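PDB 2HEK: HD domain-containing protein from Aquifex aeolicus, which binds zinc and GDP at well-separated sites and is probably a dGTPase. Local coordinates for residues A[31-37]-A[48-54]; A[228-233]-A[277-283]; A[236-240]-A[267-273]; A[308-312]-A[355-360]. The contacts are given in a common frame with arbitrary orientation. Residues are numbered along the deposited sequence.

Interaction 1: A[31-37]-A[48-54]. With ZN (zinc ion), chain D; GDP (guanosine-5'-diphosphate), chain H; PO4 (phosphate ion), chain C.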
# COMPACT_ATOMS: atom_id res chain seq x y z
N LEU A 31 15.47 5.28 25.47
CA LEU A 31 14.26 4.68 24.93
C LEU A 31 14.58 3.81 23.70
O LEU A 31 13.82 2.92 23.40
CB LEU A 31 13.24 5.76 24.59
CG LEU A 31 12.70 6.57 25.78
CD1 LEU A 31 11.74 7.59 25.24
CD2 LEU A 31 12.03 5.71 26.84
N ARG A 32 15.71 4.06 23.02
CA ARG A 32 16.18 3.21 21.89
C ARG A 32 16.45 1.79 22.36
O ARG A 32 16.62 0.93 21.55
CB ARG A 32 17.53 3.71 21.35
CG ARG A 32 17.44 4.80 20.38
CD ARG A 32 18.73 5.12 19.73
NE ARG A 32 18.39 5.39 18.34
CZ ARG A 32 18.67 6.51 17.73
NH1 ARG A 32 19.36 7.45 18.35
NH2 ARG A 32 18.28 6.66 16.47
N TYR A 33 16.56 1.56 23.67
CA TYR A 33 16.96 0.24 24.20
C TYR A 33 15.82 -0.45 24.98
O TYR A 33 16.03 -1.37 25.78
CB TYR A 33 18.30 0.37 24.98
CG TYR A 33 19.33 1.07 24.08
CD1 TYR A 33 19.92 0.38 23.01
CD2 TYR A 33 19.63 2.41 24.25
CE1 TYR A 33 20.81 1.00 22.13
CE2 TYR A 33 20.54 3.07 23.34
CZ TYR A 33 21.12 2.34 22.29
OH TYR A 33 21.99 2.94 21.37
N VAL A 34 14.60 -0.01 24.67
CA VAL A 34 13.38 -0.55 25.28
C VAL A 34 12.39 -0.80 24.13
O VAL A 34 11.84 0.15 23.57
CB VAL A 34 12.71 0.48 26.27
CG1 VAL A 34 11.38 -0.07 26.84
CG2 VAL A 34 13.66 0.90 27.44
N LYS A 35 12.14 -2.06 23.80
CA LYS A 35 11.14 -2.42 22.80
C LYS A 35 9.76 -2.00 23.25
O LYS A 35 9.38 -2.19 24.41
CB LYS A 35 11.15 -3.94 22.53
CG LYS A 35 12.37 -4.39 21.71
CD LYS A 35 12.24 -5.87 21.28
CE LYS A 35 13.61 -6.52 21.01
NZ LYS A 35 14.48 -6.52 22.27
N GLN A 36 9.01 -1.42 22.31
CA GLN A 36 7.67 -0.95 22.52
C GLN A 36 6.81 -2.06 23.10
O GLN A 36 6.04 -1.82 24.04
CB GLN A 36 7.10 -0.44 21.19
CG GLN A 36 5.64 0.04 21.27
CD GLN A 36 5.51 1.41 21.94
OE1 GLN A 36 6.50 2.12 22.14
NE2 GLN A 36 4.28 1.78 22.30
N LEU A 37 6.96 -3.27 22.57
CA LEU A 37 6.09 -4.38 22.95
C LEU A 37 6.76 -5.47 23.80
O LEU A 37 6.23 -6.56 23.90
CB LEU A 37 5.44 -5.00 21.69
CG LEU A 37 4.51 -4.14 20.85
CD1 LEU A 37 3.93 -4.95 19.65
CD2 LEU A 37 3.33 -3.62 21.67
N GLN A 48 10.18 -5.35 16.54
CA GLN A 48 11.47 -4.89 17.09
C GLN A 48 11.48 -3.38 17.36
O GLN A 48 12.48 -2.86 17.83
CB GLN A 48 12.60 -5.21 16.09
CG GLN A 48 12.74 -6.71 15.77
CD GLN A 48 13.34 -7.45 16.92
OE1 GLN A 48 13.14 -8.62 17.08
NE2 GLN A 48 14.07 -6.74 17.75
N HIS A 49 10.39 -2.69 17.03
CA HIS A 49 10.36 -1.22 17.18
C HIS A 49 10.49 -0.82 18.66
O HIS A 49 10.07 -1.59 19.58
CB HIS A 49 9.06 -0.65 16.59
CG HIS A 49 7.83 -1.40 17.02
ND1 HIS A 49 6.72 -0.78 17.58
CD2 HIS A 49 7.52 -2.72 16.94
CE1 HIS A 49 5.79 -1.69 17.83
NE2 HIS A 49 6.27 -2.88 17.48
N THR A 50 11.08 0.36 18.89
CA THR A 50 11.35 0.80 20.27
C THR A 50 10.57 2.04 20.67
O THR A 50 9.92 2.68 19.81
CB THR A 50 12.86 1.07 20.49
OG1 THR A 50 13.18 2.34 19.94
CG2 THR A 50 13.72 0.03 19.81
N ARG A 51 10.61 2.35 21.97
CA ARG A 51 9.91 3.54 22.50
C ARG A 51 10.45 4.86 21.92
O ARG A 51 9.73 5.87 21.84
CB ARG A 51 9.98 3.53 24.04
CG ARG A 51 9.08 2.40 24.55
CD ARG A 51 8.49 2.66 25.92
NE ARG A 51 7.54 1.58 26.21
CZ ARG A 51 6.25 1.56 25.87
NH1 ARG A 51 5.65 2.58 25.25
NH2 ARG A 51 5.54 0.48 26.17
N PHE A 52 11.70 4.80 21.46
CA PHE A 52 12.36 5.97 20.80
C PHE A 52 11.60 6.36 19.55
O PHE A 52 11.15 7.51 19.41
CB PHE A 52 13.82 5.63 20.49
CG PHE A 52 14.62 6.77 19.87
CD1 PHE A 52 15.41 7.59 20.68
CD2 PHE A 52 14.65 6.95 18.49
CE1 PHE A 52 16.18 8.62 20.12
CE2 PHE A 52 15.39 7.99 17.91
CZ PHE A 52 16.17 8.85 18.75
N GLU A 53 11.42 5.42 18.63
CA GLU A 53 10.69 5.78 17.41
C GLU A 53 9.25 6.11 17.67
O GLU A 53 8.68 7.00 17.00
CB GLU A 53 10.76 4.66 16.36
CG GLU A 53 12.18 4.18 16.01
CD GLU A 53 12.64 3.00 16.86
OE1 GLU A 53 12.10 1.87 16.70
OE2 GLU A 53 13.55 3.22 17.69
N HIS A 54 8.61 5.36 18.57
CA HIS A 54 7.23 5.66 19.00
C HIS A 54 7.12 7.13 19.50
O HIS A 54 6.21 7.86 19.10
CB HIS A 54 6.77 4.68 20.10
CG HIS A 54 5.46 5.05 20.72
ND1 HIS A 54 4.32 5.27 19.97
CD2 HIS A 54 5.11 5.24 22.02
CE1 HIS A 54 3.33 5.59 20.79
NE2 HIS A 54 3.78 5.57 22.03
ZN ZN D . 3.26 5.84 24.23
PB GDP H . 24.68 15.49 10.15
O1B GDP H . 24.73 14.77 8.81
O2B GDP H . 25.49 16.77 10.04
O3B GDP H . 23.24 15.86 10.47
O3A GDP H . 25.32 14.56 11.31
PA GDP H . 24.42 13.69 12.35
O1A GDP H . 23.48 14.57 13.14
O2A GDP H . 25.26 12.85 13.29
O5' GDP H . 23.59 12.72 11.35
C5' GDP H . 22.62 11.80 11.82
C4' GDP H . 21.35 12.00 11.00
O4' GDP H . 20.51 10.88 11.24
C3' GDP H . 20.57 13.25 11.41
O3' GDP H . 20.58 14.26 10.39
C2' GDP H . 19.16 12.76 11.71
O2' GDP H . 18.30 13.06 10.61
C1' GDP H . 19.28 11.24 11.85
N9 GDP H . 19.24 10.77 13.27
C8 GDP H . 18.79 9.56 13.67
N7 GDP H . 18.86 9.40 15.02
C5 GDP H . 19.37 10.54 15.53
C6 GDP H . 19.72 11.06 16.87
O6 GDP H . 19.55 10.38 17.88
N1 GDP H . 20.22 12.30 16.96
C2 GDP H . 20.44 13.09 15.89
N2 GDP H . 20.95 14.34 16.06
N3 GDP H . 20.15 12.69 14.62
C4 GDP H . 19.63 11.45 14.38
P PO4 C . 2.38 4.27 26.14
O1 PO4 C . 3.31 5.09 27.02
O2 PO4 C . 3.01 3.93 24.82
O3 PO4 C . 2.01 2.99 26.88
O4 PO4 C . 1.10 5.02 25.96
O HOH W 1 16.07 3.80 17.02
O HOH W 2 7.99 -0.96 26.97
O HOH W 3 8.47 -3.75 20.15
O HOH W 4 4.07 7.99 24.15
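Residues 31-37 run as an irregular loop alongside 48-54, whose last four residues open helix 51-69. A single backbone bridge pairs Lys35 with Thr50 (CA-CA 4.1 Å). Val34 O accepts from Arg51 N (3.0 Å), and His49 O accepts from Gln36 N (2.9 Å); Phe52 N reaches Leu31 O only weakly (3.4 Å). Thr50, short and hydroxylated, is the N-cap; with Glu53 it makes a capping box, Thr50 N donating to Glu53 OE1 (2.8 Å). The helix that starts here carries His54, first histidine of the HD-domain metal signature, whose NE2 binds zinc at 2.3 Å and whose ND1 is hydrogen-bonded to Asp164; Asp85 and Asp161 share the site. Arg51, salt-bridged to Asp85, also donates from NH1 to phosphate O2 (3.0 Å), and Gln36 OE1 lies over its guanidinium face. Arg32 lays its guanidinium flat on Phe52 (centres 3.9 Å apart, a cation-pi pair), and its NH1 and NH2 donate to O6 (3.0 Å) and N7 (3.2 Å) of the GDP guanine.

Interaction 2: A[228-233]-A[277-283]. With GDP (guanosine-5'-diphosphate), chain G.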
# COMPACT_ATOMS: atom_id res chain seq x y z
N ILE A 228 1.26 -15.20 28.33
CA ILE A 228 2.02 -16.11 29.25
C ILE A 228 3.51 -15.71 29.40
O ILE A 228 4.09 -15.75 30.50
CB ILE A 228 1.83 -17.65 28.95
CG1 ILE A 228 2.45 -18.55 30.05
CG2 ILE A 228 2.35 -18.07 27.56
CD1 ILE A 228 1.78 -18.38 31.44
N LEU A 229 4.12 -15.28 28.29
CA LEU A 229 5.47 -14.73 28.38
C LEU A 229 5.55 -13.55 29.34
O LEU A 229 6.48 -13.45 30.13
CB LEU A 229 5.97 -14.33 26.97
CG LEU A 229 6.18 -15.52 26.01
CD1 LEU A 229 6.43 -15.05 24.55
CD2 LEU A 229 7.34 -16.40 26.51
N SER A 230 4.58 -12.65 29.28
CA SER A 230 4.53 -11.48 30.17
C SER A 230 4.32 -11.90 31.63
O SER A 230 4.92 -11.32 32.54
CB SER A 230 3.43 -10.52 29.73
OG SER A 230 3.41 -9.37 30.57
N ILE A 231 3.47 -12.91 31.84
CA ILE A 231 3.27 -13.52 33.17
C ILE A 231 4.61 -14.03 33.74
O ILE A 231 4.99 -13.63 34.83
CB ILE A 231 2.17 -14.59 33.15
CG1 ILE A 231 0.79 -13.93 32.93
CG2 ILE A 231 2.13 -15.42 34.44
CD1 ILE A 231 -0.27 -14.94 32.59
N HIS A 232 5.36 -14.82 32.96
CA HIS A 232 6.71 -15.25 33.36
C HIS A 232 7.68 -14.10 33.60
O HIS A 232 8.40 -14.08 34.59
CB HIS A 232 7.32 -16.26 32.38
CG HIS A 232 6.55 -17.53 32.26
ND1 HIS A 232 6.11 -18.24 33.36
CD2 HIS A 232 6.17 -18.25 31.17
CE1 HIS A 232 5.46 -19.32 32.95
NE2 HIS A 232 5.49 -19.36 31.63
N LEU A 233 7.70 -13.12 32.69
CA LEU A 233 8.59 -11.99 32.81
C LEU A 233 8.32 -11.18 34.08
O LEU A 233 9.24 -10.80 34.81
CB LEU A 233 8.50 -11.08 31.58
CG LEU A 233 9.51 -9.98 31.90
CD1 LEU A 233 10.87 -10.15 31.25
CD2 LEU A 233 8.94 -8.65 31.61
N ILE A 277 11.05 -18.20 29.56
CA ILE A 277 10.94 -17.01 28.71
C ILE A 277 11.72 -17.17 27.40
O ILE A 277 11.20 -16.84 26.35
CB ILE A 277 11.44 -15.76 29.42
CG1 ILE A 277 10.58 -15.45 30.65
CG2 ILE A 277 11.41 -14.55 28.42
CD1 ILE A 277 11.21 -14.47 31.61
N PHE A 278 12.95 -17.68 27.48
CA PHE A 278 13.86 -17.66 26.33
C PHE A 278 14.16 -19.01 25.67
O PHE A 278 14.68 -19.04 24.55
CB PHE A 278 15.16 -16.95 26.71
CG PHE A 278 15.00 -15.47 26.86
CD1 PHE A 278 15.27 -14.86 28.07
CD2 PHE A 278 14.54 -14.69 25.79
CE1 PHE A 278 15.13 -13.49 28.22
CE2 PHE A 278 14.38 -13.33 25.93
CZ PHE A 278 14.68 -12.72 27.15
N GLN A 279 13.81 -20.11 26.32
CA GLN A 279 14.04 -21.44 25.74
C GLN A 279 12.77 -22.17 25.33
O GLN A 279 12.72 -23.39 25.33
CB GLN A 279 14.76 -22.34 26.73
CG GLN A 279 16.23 -22.01 26.95
CD GLN A 279 16.97 -23.12 27.67
OE1 GLN A 279 16.39 -24.16 28.00
NE2 GLN A 279 18.25 -23.13 28.01
N ARG A 280 11.71 -21.43 25.04
CA ARG A 280 10.40 -21.96 24.60
C ARG A 280 9.79 -23.00 25.54
O ARG A 280 9.11 -23.91 25.09
CB ARG A 280 10.53 -22.51 23.17
CG ARG A 280 9.41 -22.06 22.21
CD ARG A 280 9.66 -20.72 21.52
NE ARG A 280 8.45 -20.13 20.97
CZ ARG A 280 8.26 -18.82 20.82
NH1 ARG A 280 9.20 -17.97 21.20
NH2 ARG A 280 7.12 -18.37 20.31
N LYS A 281 9.98 -22.81 26.84
CA LYS A 281 9.44 -23.71 27.86
C LYS A 281 8.35 -22.99 28.68
O LYS A 281 8.12 -23.35 29.83
CB LYS A 281 10.55 -24.23 28.78
CG LYS A 281 11.63 -25.05 28.08
CD LYS A 281 12.56 -25.72 29.09
CE LYS A 281 13.73 -26.42 28.42
NZ LYS A 281 14.96 -26.35 29.26
N HIS A 282 7.71 -21.99 28.06
CA HIS A 282 6.61 -21.26 28.69
C HIS A 282 5.48 -22.24 29.02
O HIS A 282 5.30 -23.24 28.31
CB HIS A 282 6.08 -20.12 27.76
CG HIS A 282 5.56 -20.59 26.43
ND1 HIS A 282 4.28 -21.07 26.26
CD2 HIS A 282 6.12 -20.57 25.20
CE1 HIS A 282 4.10 -21.41 24.99
NE2 HIS A 282 5.20 -21.10 24.32
N PHE A 283 4.72 -21.96 30.07
CA PHE A 283 3.52 -22.76 30.35
C PHE A 283 2.67 -22.82 29.09
O PHE A 283 2.57 -21.84 28.32
CB PHE A 283 2.73 -22.22 31.53
CG PHE A 283 3.36 -22.51 32.90
CD1 PHE A 283 4.69 -22.90 33.03
CD2 PHE A 283 2.61 -22.34 34.05
CE1 PHE A 283 5.25 -23.14 34.29
CE2 PHE A 283 3.16 -22.57 35.33
CZ PHE A 283 4.48 -22.98 35.45
PB GDP G . 2.42 -22.88 20.85
O1B GDP G . 1.06 -22.20 20.81
O2B GDP G . 2.44 -24.01 21.88
O3B GDP G . 2.74 -23.46 19.48
O3A GDP G . 3.55 -21.81 21.31
PA GDP G . 4.99 -21.61 20.61
O1A GDP G . 5.45 -22.76 19.76
O2A GDP G . 6.02 -21.32 21.67
O5' GDP G . 4.86 -20.28 19.70
C5' GDP G . 3.64 -19.77 19.16
C4' GDP G . 3.89 -18.81 17.99
O4' GDP G . 5.15 -18.11 18.03
C3' GDP G . 3.86 -19.52 16.66
O3' GDP G . 2.96 -18.71 15.85
C2' GDP G . 5.24 -19.30 16.13
O2' GDP G . 5.10 -19.16 14.74
C1' GDP G . 5.68 -17.99 16.72
N9 GDP G . 7.14 -17.88 16.92
C8 GDP G . 7.88 -16.77 16.81
N7 GDP G . 9.18 -17.00 17.12
C5 GDP G . 9.27 -18.30 17.43
C6 GDP G . 10.36 -19.22 17.82
O6 GDP G . 11.48 -18.75 17.94
N1 GDP G . 10.08 -20.50 18.11
C2 GDP G . 8.83 -21.00 18.00
N2 GDP G . 8.64 -22.33 18.29
N3 GDP G . 7.78 -20.21 17.62
C4 GDP G . 7.94 -18.89 17.33
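Ile277, near the end of helix 271-278, begins the contact: its branched side chain packs against His232 and Leu233 of the facing helix, CG1 at 3.8 Å from His232 CB and CD1 at 3.8 Å from Leu233 CA. The chain then leaves the helix at Gln279. Arg280 turns the backbone in the left-handed helical region (phi/psi 54°/36°). Its long side chain reaches GDP, where NH2 donates to O5' (3.0 Å) and NE weakly to O2A (2.8 Å). His282 adds a bond to the same phosphate oxygen: NE2 donates to GDP O2A (2.8 Å). Its ND1 donates to Phe283 O (2.8 Å); with both nitrogens acting as donors, the ring is probably the charged imidazolium, which suits a phosphate neighbour. Phe283 closes the segment: its N donates to His232 NE2 (3.1 Å), and the edge of the His232 imidazole meets the face of its ring, centroids 5.0 Å apart. The GDP is shared with the second subunit, whose Lys3 and Asp24 also bind it. Helix 224-240 is flanked by helix 271-278 and the lead-in to strand 284-289, with Arg312 of strand 311-318 packing on Ile228 and Phe283, and Leu264 of helix 257-266 on Ile277.

Interaction 3: A[236-240]-A[267-273]; sequences FLKKL and RKAFRED
Phe270, Phe236 and the ion pair of Lys239 with Asp273 dominate this contact between the C-terminal end of helix 224-240 and the start of helix 271-278. Residues 236-240 are helical. Lys268 to Arg271 form a type I beta turn, and Phe270 occupies the N-cap before the helix begins at Arg271. The nearest CA atoms are those of Phe236 and Asp273, 6.3 Å apart. Phe270 (chi1 m) presents its ring face to the edge of Phe236 (chi1 t), a T-shaped pair with centroids 5.0 Å apart and planes at 76°; Phe236 CE1 lies 3.6 Å from Phe270 CG. Leu240 CD1 adds an apolar neighbour 4.2 Å from Phe270 CE1, and Val260 and Leu264 of helix 257-266 pack on Phe236. Lys239 (chi1 m, chi2 t, chi3 m, chi4 t) bends past the edge of the Phe270 ring, so that NZ forms a salt bridge with OD1 of Asp273 (chi1 m) at 2.7 Å. Phe236 is buried and Phe270 partly exposed, so the apolar pair passes into an ion pair at the surface, where solvent can reach the charges.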
# COMPACT_ATOMS: atom_id res chain seq x y z
N PHE A 236 9.60 -12.78 37.24
CA PHE A 236 11.04 -12.57 37.32
C PHE A 236 11.39 -11.14 37.70
O PHE A 236 12.18 -10.93 38.62
CB PHE A 236 11.74 -12.95 36.02
CG PHE A 236 13.15 -12.42 35.92
CD1 PHE A 236 14.14 -12.84 36.82
CD2 PHE A 236 13.50 -11.51 34.93
CE1 PHE A 236 15.43 -12.35 36.75
CE2 PHE A 236 14.79 -11.02 34.84
CZ PHE A 236 15.76 -11.44 35.75
N LEU A 237 10.81 -10.16 37.00
CA LEU A 237 11.14 -8.76 37.24
C LEU A 237 10.96 -8.38 38.72
O LEU A 237 11.77 -7.62 39.26
CB LEU A 237 10.35 -7.81 36.32
CG LEU A 237 10.72 -6.32 36.46
CD1 LEU A 237 12.22 -6.03 36.30
CD2 LEU A 237 9.91 -5.45 35.51
N LYS A 238 9.93 -8.94 39.36
CA LYS A 238 9.69 -8.76 40.79
C LYS A 238 10.83 -9.27 41.69
O LYS A 238 11.19 -8.61 42.66
CB LYS A 238 8.36 -9.40 41.20
CG LYS A 238 7.16 -8.53 40.92
CD LYS A 238 5.87 -9.33 41.07
CE LYS A 238 4.70 -8.61 40.39
NZ LYS A 238 3.51 -9.50 40.16
N LYS A 239 11.37 -10.44 41.37
CA LYS A 239 12.53 -10.97 42.08
C LYS A 239 13.75 -10.08 41.90
O LYS A 239 14.47 -9.80 42.85
CB LYS A 239 12.85 -12.40 41.61
CG LYS A 239 11.74 -13.40 41.87
CD LYS A 239 12.23 -14.84 41.80
CE LYS A 239 12.50 -15.29 40.37
NZ LYS A 239 13.30 -16.55 40.34
N LEU A 240 13.97 -9.65 40.66
CA LEU A 240 15.11 -8.79 40.30
C LEU A 240 15.02 -7.45 40.98
O LEU A 240 16.05 -6.84 41.28
CB LEU A 240 15.15 -8.59 38.78
CG LEU A 240 16.46 -8.03 38.21
CD1 LEU A 240 17.50 -9.12 38.10
CD2 LEU A 240 16.20 -7.37 36.87
N ARG A 267 22.80 -15.35 35.63
CA ARG A 267 22.65 -15.90 36.97
C ARG A 267 21.98 -17.28 36.97
O ARG A 267 20.94 -17.49 36.32
CB ARG A 267 21.92 -14.91 37.89
CG ARG A 267 22.65 -13.57 38.04
CD ARG A 267 21.86 -12.60 38.90
NE ARG A 267 22.61 -11.36 39.16
CZ ARG A 267 22.10 -10.27 39.73
NH1 ARG A 267 20.81 -10.22 40.09
NH2 ARG A 267 22.87 -9.20 39.92
N LYS A 268 22.59 -18.23 37.69
CA LYS A 268 22.08 -19.60 37.79
C LYS A 268 20.87 -19.73 38.74
O LYS A 268 20.11 -20.71 38.67
CB LYS A 268 23.21 -20.57 38.19
CG LYS A 268 22.92 -22.06 37.95
CD LYS A 268 24.19 -22.93 37.98
CE LYS A 268 24.93 -22.91 39.33
NZ LYS A 268 24.20 -23.61 40.44
N ALA A 269 20.67 -18.73 39.61
CA ALA A 269 19.49 -18.70 40.48
C ALA A 269 18.19 -18.58 39.67
O ALA A 269 17.17 -19.18 40.02
CB ALA A 269 19.61 -17.56 41.49
N PHE A 270 18.26 -17.81 38.58
CA PHE A 270 17.11 -17.46 37.74
C PHE A 270 16.91 -18.40 36.55
O PHE A 270 16.39 -17.97 35.52
CB PHE A 270 17.29 -16.04 37.20
CG PHE A 270 17.37 -14.97 38.25
CD1 PHE A 270 18.37 -14.01 38.20
CD2 PHE A 270 16.43 -14.91 39.28
CE1 PHE A 270 18.45 -13.02 39.17
CE2 PHE A 270 16.50 -13.91 40.26
CZ PHE A 270 17.52 -12.97 40.20
N ARG A 271 17.32 -19.65 36.68
CA ARG A 271 17.40 -20.51 35.51
C ARG A 271 16.04 -20.92 34.95
O ARG A 271 15.88 -21.01 33.73
CB ARG A 271 18.27 -21.74 35.76
CG ARG A 271 18.92 -22.28 34.49
CD ARG A 271 19.90 -21.24 33.92
NE ARG A 271 20.14 -21.38 32.48
CZ ARG A 271 20.95 -20.59 31.78
NH1 ARG A 271 21.60 -19.61 32.39
NH2 ARG A 271 21.11 -20.78 30.48
N GLU A 272 15.08 -21.19 35.82
CA GLU A 272 13.79 -21.62 35.34
C GLU A 272 13.02 -20.47 34.71
O GLU A 272 12.29 -20.69 33.76
CB GLU A 272 12.99 -22.36 36.41
CG GLU A 272 13.23 -23.88 36.32
CD GLU A 272 12.57 -24.68 37.44
OE1 GLU A 272 11.32 -24.72 37.51
OE2 GLU A 272 13.33 -25.28 38.25
N ASP A 273 13.21 -19.26 35.24
CA ASP A 273 12.76 -18.01 34.59
C ASP A 273 13.29 -17.94 33.17
O ASP A 273 12.51 -17.73 32.23
CB ASP A 273 13.29 -16.78 35.33
CG ASP A 273 12.78 -16.70 36.75
OD1 ASP A 273 13.61 -16.87 37.69
OD2 ASP A 273 11.57 -16.44 36.92

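Interaction 4: A[308-312]-A[355-360]; sequences QEKVR and YVDRQL
The contact lies at one end of the antiparallel three-stranded sheet, where strand 311-318 begins beside the end of strand 349-356. Residues 308-310 make a 3-10 turn, then Val311 and Arg312 are extended; opposite them Tyr355 and Val356 are extended. Arg312 and Tyr355 form a hydrogen-bonded pair (CA-CA 5.1 Å): Arg312 N to Tyr355 O 2.8 Å, Tyr355 N to Arg312 O 2.9 Å. Val311 and Val356, beta-branched as suits strands, are the non-hydrogen-bonded pair (CA-CA 4.5 Å), with CG1 atoms 3.7 Å apart on the face where Val311 meets helix 292-305. Arg312 and Tyr355 share the opposite face, against helix 224-240, where Glu235 binds Arg312 and Lys224 O the Tyr355 hydroxyl. Asp357 N donates to Lys310 O (3.1 Å). Lys310 (chi1 and chi2 m) has NZ 3.6 Å from Asp357 OD1, a long salt bridge, and CB 3.5 Å from Leu360 CD1. Asp357 OD2 (chi1 t) accepts from Gln359 N (3.0 Å), an Asx turn; the alternating pairs are those of an antiparallel beta ladder.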
# COMPACT_ATOMS: atom_id res chain seq x y z
N GLN A 308 -0.71 -25.29 42.83
CA GLN A 308 -0.86 -23.92 42.33
C GLN A 308 0.34 -23.46 41.49
O GLN A 308 0.16 -22.88 40.42
CB GLN A 308 -1.13 -22.96 43.50
CG GLN A 308 -2.41 -23.30 44.30
CD GLN A 308 -2.59 -22.44 45.56
OE1 GLN A 308 -2.88 -21.24 45.49
NE2 GLN A 308 -2.43 -23.07 46.73
N GLU A 309 1.55 -23.75 41.97
CA GLU A 309 2.82 -23.41 41.31
C GLU A 309 2.90 -23.83 39.84
O GLU A 309 3.60 -23.18 39.05
CB GLU A 309 3.98 -24.09 42.03
CG GLU A 309 4.59 -23.29 43.16
CD GLU A 309 5.98 -23.84 43.61
OE1 GLU A 309 6.76 -23.05 44.20
OE2 GLU A 309 6.28 -25.04 43.35
N LYS A 310 2.23 -24.93 39.49
CA LYS A 310 2.31 -25.51 38.15
C LYS A 310 1.27 -24.94 37.18
O LYS A 310 1.13 -25.44 36.07
CB LYS A 310 2.17 -27.02 38.20
CG LYS A 310 3.26 -27.76 39.00
CD LYS A 310 4.57 -27.90 38.22
CE LYS A 310 5.67 -28.49 39.11
NZ LYS A 310 7.02 -28.34 38.50
N VAL A 311 0.54 -23.93 37.60
CA VAL A 311 -0.52 -23.40 36.74
C VAL A 311 -0.55 -21.90 36.80
O VAL A 311 -0.16 -21.30 37.82
CB VAL A 311 -1.94 -23.95 37.12
CG1 VAL A 311 -2.04 -25.46 36.86
CG2 VAL A 311 -2.27 -23.60 38.55
N ARG A 312 -1.03 -21.28 35.72
CA ARG A 312 -1.27 -19.84 35.75
C ARG A 312 -2.62 -19.52 35.13
O ARG A 312 -3.07 -20.23 34.25
CB ARG A 312 -0.14 -19.08 35.03
CG ARG A 312 1.23 -19.24 35.71
CD ARG A 312 1.29 -18.42 37.00
NE ARG A 312 2.62 -18.42 37.60
CZ ARG A 312 3.21 -19.48 38.14
NH1 ARG A 312 2.61 -20.66 38.14
NH2 ARG A 312 4.43 -19.36 38.67
N TYR A 355 -3.11 -21.80 31.84
CA TYR A 355 -1.84 -22.29 31.33
C TYR A 355 -1.27 -23.30 32.33
O TYR A 355 -1.38 -23.08 33.54
CB TYR A 355 -0.84 -21.13 31.28
CG TYR A 355 -1.25 -19.99 30.36
CD1 TYR A 355 -1.86 -18.86 30.86
CD2 TYR A 355 -1.00 -20.06 28.97
CE1 TYR A 355 -2.22 -17.77 30.02
CE2 TYR A 355 -1.35 -18.98 28.12
CZ TYR A 355 -1.97 -17.85 28.67
OH TYR A 355 -2.33 -16.78 27.87
N VAL A 356 -0.61 -24.34 31.83
CA VAL A 356 0.04 -25.32 32.70
C VAL A 356 1.48 -25.63 32.29
O VAL A 356 1.82 -25.63 31.11
CB VAL A 356 -0.75 -26.66 32.76
CG1 VAL A 356 -2.12 -26.42 33.31
CG2 VAL A 356 -0.86 -27.28 31.39
N ASP A 357 2.32 -25.89 33.29
CA ASP A 357 3.67 -26.42 33.09
C ASP A 357 3.66 -27.42 31.94
O ASP A 357 2.82 -28.31 31.90
CB ASP A 357 4.15 -27.09 34.38
CG ASP A 357 5.63 -27.45 34.35
OD1 ASP A 357 6.36 -26.94 35.23
OD2 ASP A 357 6.04 -28.22 33.45
N ARG A 358 4.58 -27.27 30.99
CA ARG A 358 4.53 -28.12 29.79
C ARG A 358 4.73 -29.63 30.05
O ARG A 358 4.28 -30.46 29.25
CB ARG A 358 5.44 -27.58 28.67
CG ARG A 358 6.94 -27.77 28.88
CD ARG A 358 7.69 -27.53 27.57
NE ARG A 358 8.86 -28.39 27.43
CZ ARG A 358 9.40 -28.74 26.25
NH1 ARG A 358 8.86 -28.31 25.11
NH2 ARG A 358 10.47 -29.51 26.22
N GLN A 359 5.37 -29.96 31.16
CA GLN A 359 5.53 -31.37 31.58
C GLN A 359 4.18 -32.02 31.93
O GLN A 359 3.90 -33.14 31.49
CB GLN A 359 6.50 -31.48 32.77
CG GLN A 359 7.93 -31.03 32.48
CD GLN A 359 8.74 -30.77 33.77
OE1 GLN A 359 8.19 -30.72 34.88
NE2 GLN A 359 10.05 -30.62 33.61
N LEU A 360 3.36 -31.30 32.69
CA LEU A 360 2.05 -31.78 33.14
C LEU A 360 0.89 -31.59 32.15
O LEU A 360 -0.24 -31.92 32.45
CB LEU A 360 1.66 -31.06 34.43
CG LEU A 360 2.64 -30.95 35.59
CD1 LEU A 360 1.93 -30.20 36.69
CD2 LEU A 360 3.11 -32.31 36.10

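Overall arrangement
From the N terminus, interaction 1 comes first, closing a short loop without helix or strand ahead of helix 51-69 and tying it to the HD-domain core. Much later, interaction 2 joins helix 224-240 to the end of helix 271-278, and interaction 3 nests inside the loop it closes, fastening the same two helices about 12 Å away, centre to centre. Interaction 4 follows in series, closing the loop between the two strands 311-318 and 349-356. It touches interaction 2 directly: Phe283 CE2 lies 3.4 Å from Arg312 NH1, and Ile228 CB 3.5 Å from Tyr355 CE2, so helices and sheet meet there. Interaction 1 stands apart, but it and interaction 2 both reach the second subunit.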